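Local coordinates for protein HP0420 homologue (Helicobacter felis, PDB 3LW3) that is of unknown function but adopts a hotdog fold, which is shared by many acyl-CoA thioesterases and dehydratases, at residues 33-47 with 59-73. Residues are numbered along the deposited sequence; the frame is centred on the assembly and turned at random.
Sequences FGSGKATVCLTPKEF and FIVGAASFAALCALN
With chi1 at -49°, Val40 sets CG1 beside its own backbone N and both methyls onto the helix, while Phe66, its CG anti to the backbone N, carries one side of its ring to Val40. The two meet where Val40 CG1 lies 3.8 Å from Phe66 CD2, obliquely to the ring. The other methyl, Val40 CG2, packs on Ala63 O and on Ala67 CB. Two residues earlier, on the same face of the strand, small residues let the backbones come close: Ala38 CB sits 3.6 Å from Cys70 CB, and the CA atoms of Lys37 and Ala71 are only 4.2 Å apart. The spacing widens toward Leu42, whose CD2 reaches Ile60 CD1 at 3.9 Å, the two side chains crossing at about a right angle. Beyond the strand, Phe47 presents its ring edge to the face of Phe59 in an offset edge-to-face pair, planes 82° apart. At the other end Ala71 O, near the C-terminus of the helix, accepts from a water (3.0 Å) that in turn takes the N-H of Gly36 in the type I' turn; Gly36 CA adds a CH...O contact to the same oxygen. Strand 37-42 runs roughly antiparallel to the helix (148° between their directions), which is the central helix of the hotdog wrapped by its sheet; on the neighbouring strand 96-105, Phe98 packs against Ala63 and Ala100 against Ala71, extending the sheet surface that covers the helix. No direct hydrogen bond joins the two segments, so strand and helix are held chiefly by close apolar fit, and the water links the turn to the carbonyl Ala71 O.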
loop_
_atom_site.group_PDB
_atom_site.type_symbol
_atom_site.label_atom_id
_atom_site.label_comp_id
_atom_site.label_asym_id
_atom_site.label_seq_id
_atom_site.Cartn_x
_atom_site.Cartn_y
_atom_site.Cartn_z
ATOM N N PHE B 33 -14.468 -0.290 13.568
ATOM C CA PHE B 33 -13.935 -1.629 13.428
ATOM C C PHE B 33 -14.639 -2.526 14.420
ATOM O O PHE B 33 -15.195 -2.042 15.427
ATOM C CB PHE B 33 -12.420 -1.718 13.637
ATOM C CG PHE B 33 -11.971 -1.384 15.035
ATOM C CD1 PHE B 33 -11.947 -0.046 15.488
ATOM C CD2 PHE B 33 -11.589 -2.395 15.922
ATOM C CE1 PHE B 33 -11.518 0.261 16.784
ATOM C CE2 PHE B 33 -11.172 -2.086 17.204
ATOM C CZ PHE B 33 -11.143 -0.772 17.636
ATOM N N GLY B 34 -14.594 -3.819 14.145
ATOM C CA GLY B 34 -15.245 -4.785 15.000
ATOM C C GLY B 34 -16.103 -5.761 14.240
ATOM O O GLY B 34 -16.504 -5.547 13.055
ATOM N N SER B 35 -16.368 -6.897 14.885
ATOM C CA SER B 35 -17.234 -7.884 14.274
ATOM C C SER B 35 -16.752 -8.363 12.862
ATOM O O SER B 35 -17.577 -8.688 11.986
ATOM C CB SER B 35 -18.690 -7.363 14.197
ATOM O OG SER B 35 -19.180 -7.021 15.498
ATOM N N GLY B 36 -15.440 -8.450 12.676
ATOM C CA GLY B 36 -14.874 -8.952 11.426
ATOM C C GLY B 36 -14.828 -7.895 10.296
ATOM O O GLY B 36 -14.578 -8.259 9.135
ATOM N N LYS B 37 -15.098 -6.627 10.622
ATOM C CA LYS B 37 -15.092 -5.517 9.641
ATOM C C LYS B 37 -14.320 -4.312 10.178
ATOM O O LYS B 37 -14.093 -4.162 11.389
ATOM C CB LYS B 37 -16.515 -5.042 9.353
ATOM C CG LYS B 37 -17.445 -6.133 8.847
ATOM C CD LYS B 37 -18.882 -5.630 8.744
ATOM C CE LYS B 37 -19.852 -6.772 8.353
ATOM N NZ LYS B 37 -21.291 -6.324 8.465
ATOM N N ALA B 38 -14.005 -3.399 9.261
ATOM C CA ALA B 38 -13.488 -2.071 9.600
ATOM C C ALA B 38 -13.739 -1.139 8.443
ATOM O O ALA B 38 -13.798 -1.564 7.271
ATOM C CB ALA B 38 -12.015 -2.131 9.896
ATOM N N THR B 39 -13.835 0.141 8.771
ATOM C CA THR B 39 -13.917 1.200 7.737
ATOM C C THR B 39 -12.905 2.266 8.085
ATOM O O THR B 39 -12.816 2.698 9.234
ATOM C CB THR B 39 -15.313 1.840 7.677
ATOM O OG1 THR B 39 -16.279 0.885 7.263
ATOM C CG2 THR B 39 -15.368 2.967 6.725
ATOM N N VAL B 40 -12.132 2.684 7.092
ATOM C CA VAL B 40 -11.286 3.872 7.207
ATOM C C VAL B 40 -11.654 4.825 6.090
ATOM O O VAL B 40 -12.205 4.403 5.030
ATOM C CB VAL B 40 -9.780 3.521 7.176
ATOM C CG1 VAL B 40 -9.460 2.378 8.157
ATOM C CG2 VAL B 40 -9.306 3.185 5.762
ATOM N N CYS B 41 -11.296 6.092 6.256
ATOM C CA CYS B 41 -11.606 7.098 5.260
ATOM C C CYS B 41 -10.350 7.880 4.847
ATOM O O CYS B 41 -9.652 8.459 5.688
ATOM C CB CYS B 41 -12.665 8.061 5.781
ATOM S SG CYS B 41 -13.149 9.252 4.491
ATOM N N LEU B 42 -10.056 7.858 3.556
ATOM C CA LEU B 42 -8.927 8.600 3.006
ATOM C C LEU B 42 -9.402 9.845 2.286
ATOM O O LEU B 42 -10.141 9.756 1.325
ATOM C CB LEU B 42 -8.148 7.730 2.028
ATOM C CG LEU B 42 -7.045 8.438 1.233
ATOM C CD1 LEU B 42 -5.955 8.870 2.130
ATOM C CD2 LEU B 42 -6.515 7.550 0.119
ATOM N N THR B 43 -8.955 10.992 2.773
ATOM C CA THR B 43 -9.114 12.265 2.060
ATOM C C THR B 43 -7.714 12.700 1.551
ATOM O O THR B 43 -6.860 13.149 2.326
ATOM C CB THR B 43 -9.864 13.282 2.953
ATOM O OG1 THR B 43 -9.370 13.205 4.316
ATOM C CG2 THR B 43 -11.340 12.895 3.015
ATOM N N PRO B 44 -7.429 12.411 0.254
ATOM C CA PRO B 44 -6.019 12.504 -0.150
ATOM C C PRO B 44 -5.452 13.905 -0.008
ATOM O O PRO B 44 -6.179 14.867 -0.272
ATOM C CB PRO B 44 -6.057 12.095 -1.613
ATOM C CG PRO B 44 -7.228 11.151 -1.708
ATOM C CD PRO B 44 -8.250 11.785 -0.798
ATOM N N LYS B 45 -4.181 13.980 0.384
ATOM C CA LYS B 45 -3.443 15.247 0.577
ATOM C C LYS B 45 -2.429 15.452 -0.546
ATOM O O LYS B 45 -2.024 14.483 -1.228
ATOM C CB LYS B 45 -2.712 15.243 1.918
ATOM C CG LYS B 45 -3.640 15.008 3.162
ATOM C CD LYS B 45 -4.883 15.895 3.070
ATOM C CE LYS B 45 -5.783 15.720 4.347
ATOM N NZ LYS B 45 -6.185 14.277 4.624
ATOM N N GLU B 46 -2.026 16.706 -0.761
ATOM C CA GLU B 46 -1.069 17.000 -1.820
ATOM C C GLU B 46 0.176 16.123 -1.792
ATOM O O GLU B 46 0.628 15.678 -2.864
ATOM C CB GLU B 46 -0.691 18.475 -1.816
ATOM C CG GLU B 46 -1.749 19.292 -2.489
ATOM C CD GLU B 46 -1.619 20.799 -2.215
ATOM O OE1 GLU B 46 -0.457 21.292 -2.151
ATOM O OE2 GLU B 46 -2.679 21.474 -2.057
ATOM N N PHE B 47 0.704 15.825 -0.600
ATOM C CA PHE B 47 1.897 14.975 -0.508
ATOM C C PHE B 47 1.711 13.550 -1.030
ATOM O O PHE B 47 2.680 12.834 -1.212
ATOM C CB PHE B 47 2.509 14.966 0.877
ATOM C CG PHE B 47 1.678 14.303 1.916
ATOM C CD1 PHE B 47 1.738 12.900 2.093
ATOM C CD2 PHE B 47 0.843 15.060 2.737
ATOM C CE1 PHE B 47 0.973 12.282 3.099
ATOM C CE2 PHE B 47 0.068 14.431 3.728
ATOM C CZ PHE B 47 0.156 13.045 3.913
ATOM N N PHE B 59 -0.568 5.197 -1.538
ATOM C CA PHE B 59 -1.578 5.708 -0.615
ATOM C C PHE B 59 -2.972 5.032 -0.753
ATOM O O PHE B 59 -3.650 4.768 0.255
ATOM C CB PHE B 59 -1.592 7.235 -0.648
ATOM C CG PHE B 59 -0.295 7.813 -0.125
ATOM C CD1 PHE B 59 -0.023 7.796 1.261
ATOM C CD2 PHE B 59 0.650 8.343 -0.988
ATOM C CE1 PHE B 59 1.172 8.294 1.766
ATOM C CE2 PHE B 59 1.864 8.825 -0.471
ATOM C CZ PHE B 59 2.124 8.790 0.880
ATOM N N ILE B 60 -3.381 4.723 -1.983
ATOM C CA ILE B 60 -4.661 4.022 -2.185
ATOM C C ILE B 60 -4.599 2.612 -1.538
ATOM O O ILE B 60 -5.411 2.225 -0.662
ATOM C CB ILE B 60 -5.002 3.905 -3.658
ATOM C CG1 ILE B 60 -5.175 5.294 -4.302
ATOM C CG2 ILE B 60 -6.216 2.966 -3.864
ATOM C CD1 ILE B 60 -6.048 6.235 -3.517
ATOM N N VAL B 61 -3.576 1.854 -1.908
ATOM C CA VAL B 61 -3.394 0.514 -1.360
ATOM C C VAL B 61 -3.061 0.601 0.158
ATOM O O VAL B 61 -3.484 -0.243 0.914
ATOM C CB VAL B 61 -2.363 -0.236 -2.162
ATOM C CG1 VAL B 61 -2.118 -1.612 -1.542
ATOM C CG2 VAL B 61 -2.829 -0.298 -3.648
ATOM N N GLY B 62 -2.307 1.607 0.579
ATOM C CA GLY B 62 -1.924 1.790 1.988
ATOM C C GLY B 62 -3.184 1.942 2.843
ATOM O O GLY B 62 -3.313 1.296 3.869
ATOM N N ALA B 63 -4.147 2.756 2.379
ATOM C CA ALA B 63 -5.413 2.923 3.113
ATOM C C ALA B 63 -6.183 1.573 3.192
ATOM O O ALA B 63 -6.675 1.180 4.265
ATOM C CB ALA B 63 -6.259 3.987 2.441
ATOM N N ALA B 64 -6.249 0.861 2.057
ATOM C CA ALA B 64 -6.950 -0.427 1.977
ATOM C C ALA B 64 -6.293 -1.418 2.939
ATOM O O ALA B 64 -6.968 -2.156 3.683
ATOM C CB ALA B 64 -6.902 -0.950 0.574
ATOM N N SER B 65 -4.968 -1.407 2.960
ATOM C CA SER B 65 -4.155 -2.284 3.829
ATOM C C SER B 65 -4.475 -2.086 5.324
ATOM O O SER B 65 -4.691 -3.042 6.071
ATOM C CB SER B 65 -2.641 -2.058 3.574
ATOM O OG SER B 65 -2.253 -2.479 2.275
ATOM N N PHE B 66 -4.510 -0.829 5.739
ATOM C CA PHE B 66 -4.874 -0.473 7.082
ATOM C C PHE B 66 -6.275 -0.959 7.395
ATOM O O PHE B 66 -6.465 -1.606 8.435
ATOM C CB PHE B 66 -4.730 1.027 7.259
ATOM C CG PHE B 66 -5.075 1.531 8.628
ATOM C CD1 PHE B 66 -4.652 0.875 9.787
ATOM C CD2 PHE B 66 -5.748 2.735 8.758
ATOM C CE1 PHE B 66 -4.966 1.382 11.051
ATOM C CE2 PHE B 66 -6.045 3.270 9.989
ATOM C CZ PHE B 66 -5.685 2.575 11.162
ATOM N N ALA B 67 -7.264 -0.682 6.533
ATOM C CA ALA B 67 -8.647 -1.228 6.752
ATOM C C ALA B 67 -8.610 -2.766 6.981
ATOM O O ALA B 67 -9.225 -3.295 7.931
ATOM C CB ALA B 67 -9.592 -0.957 5.579
ATOM N N ALA B 68 -7.909 -3.452 6.075
ATOM C CA ALA B 68 -7.789 -4.924 6.124
ATOM C C ALA B 68 -7.242 -5.373 7.497
ATOM O O ALA B 68 -7.829 -6.223 8.150
ATOM C CB ALA B 68 -6.902 -5.409 4.997
ATOM N N LEU B 69 -6.134 -4.783 7.947
ATOM C CA LEU B 69 -5.540 -5.129 9.259
ATOM C C LEU B 69 -6.531 -4.851 10.398
ATOM O O LEU B 69 -6.651 -5.651 11.312
ATOM C CB LEU B 69 -4.206 -4.411 9.455
ATOM C CG LEU B 69 -3.091 -5.011 8.591
ATOM C CD1 LEU B 69 -1.812 -4.105 8.390
ATOM C CD2 LEU B 69 -2.694 -6.356 9.213
ATOM N N CYS B 70 -7.251 -3.730 10.338
ATOM C CA CYS B 70 -8.218 -3.399 11.380
ATOM C C CYS B 70 -9.424 -4.357 11.465
ATOM O O CYS B 70 -9.985 -4.573 12.553
ATOM C CB CYS B 70 -8.711 -1.968 11.212
ATOM S SG CYS B 70 -7.475 -0.718 11.506
ATOM N N ALA B 71 -9.815 -4.947 10.354
ATOM C CA ALA B 71 -10.931 -5.885 10.345
ATOM C C ALA B 71 -10.628 -7.134 11.182
ATOM O O ALA B 71 -11.535 -7.682 11.820
ATOM C CB ALA B 71 -11.260 -6.324 8.872
ATOM N N LEU B 72 -9.381 -7.586 11.116
ATOM C CA LEU B 72 -8.937 -8.750 11.901
ATOM C C LEU B 72 -8.482 -8.320 13.314
ATOM O O LEU B 72 -8.761 -9.010 14.308
ATOM C CB LEU B 72 -7.807 -9.480 11.180
ATOM C CG LEU B 72 -7.253 -10.691 11.906
ATOM C CD1 LEU B 72 -8.393 -11.655 12.058
ATOM C CD2 LEU B 72 -6.141 -11.237 11.066
ATOM N N ASN B 73 -7.809 -7.171 13.401
ATOM C CA ASN B 73 -7.410 -6.546 14.658
ATOM C C ASN B 73 -6.632 -7.482 15.600
ATOM O O ASN B 73 -6.962 -7.592 16.766
ATOM C CB ASN B 73 -8.624 -5.944 15.393
ATOM C CG ASN B 73 -8.226 -5.045 16.559
ATOM O OD1 ASN B 73 -8.970 -4.933 17.537
ATOM N ND2 ASN B 73 -7.048 -4.449 16.494
HETATM O O HOH W 1 -13.162 -8.129 14.285
#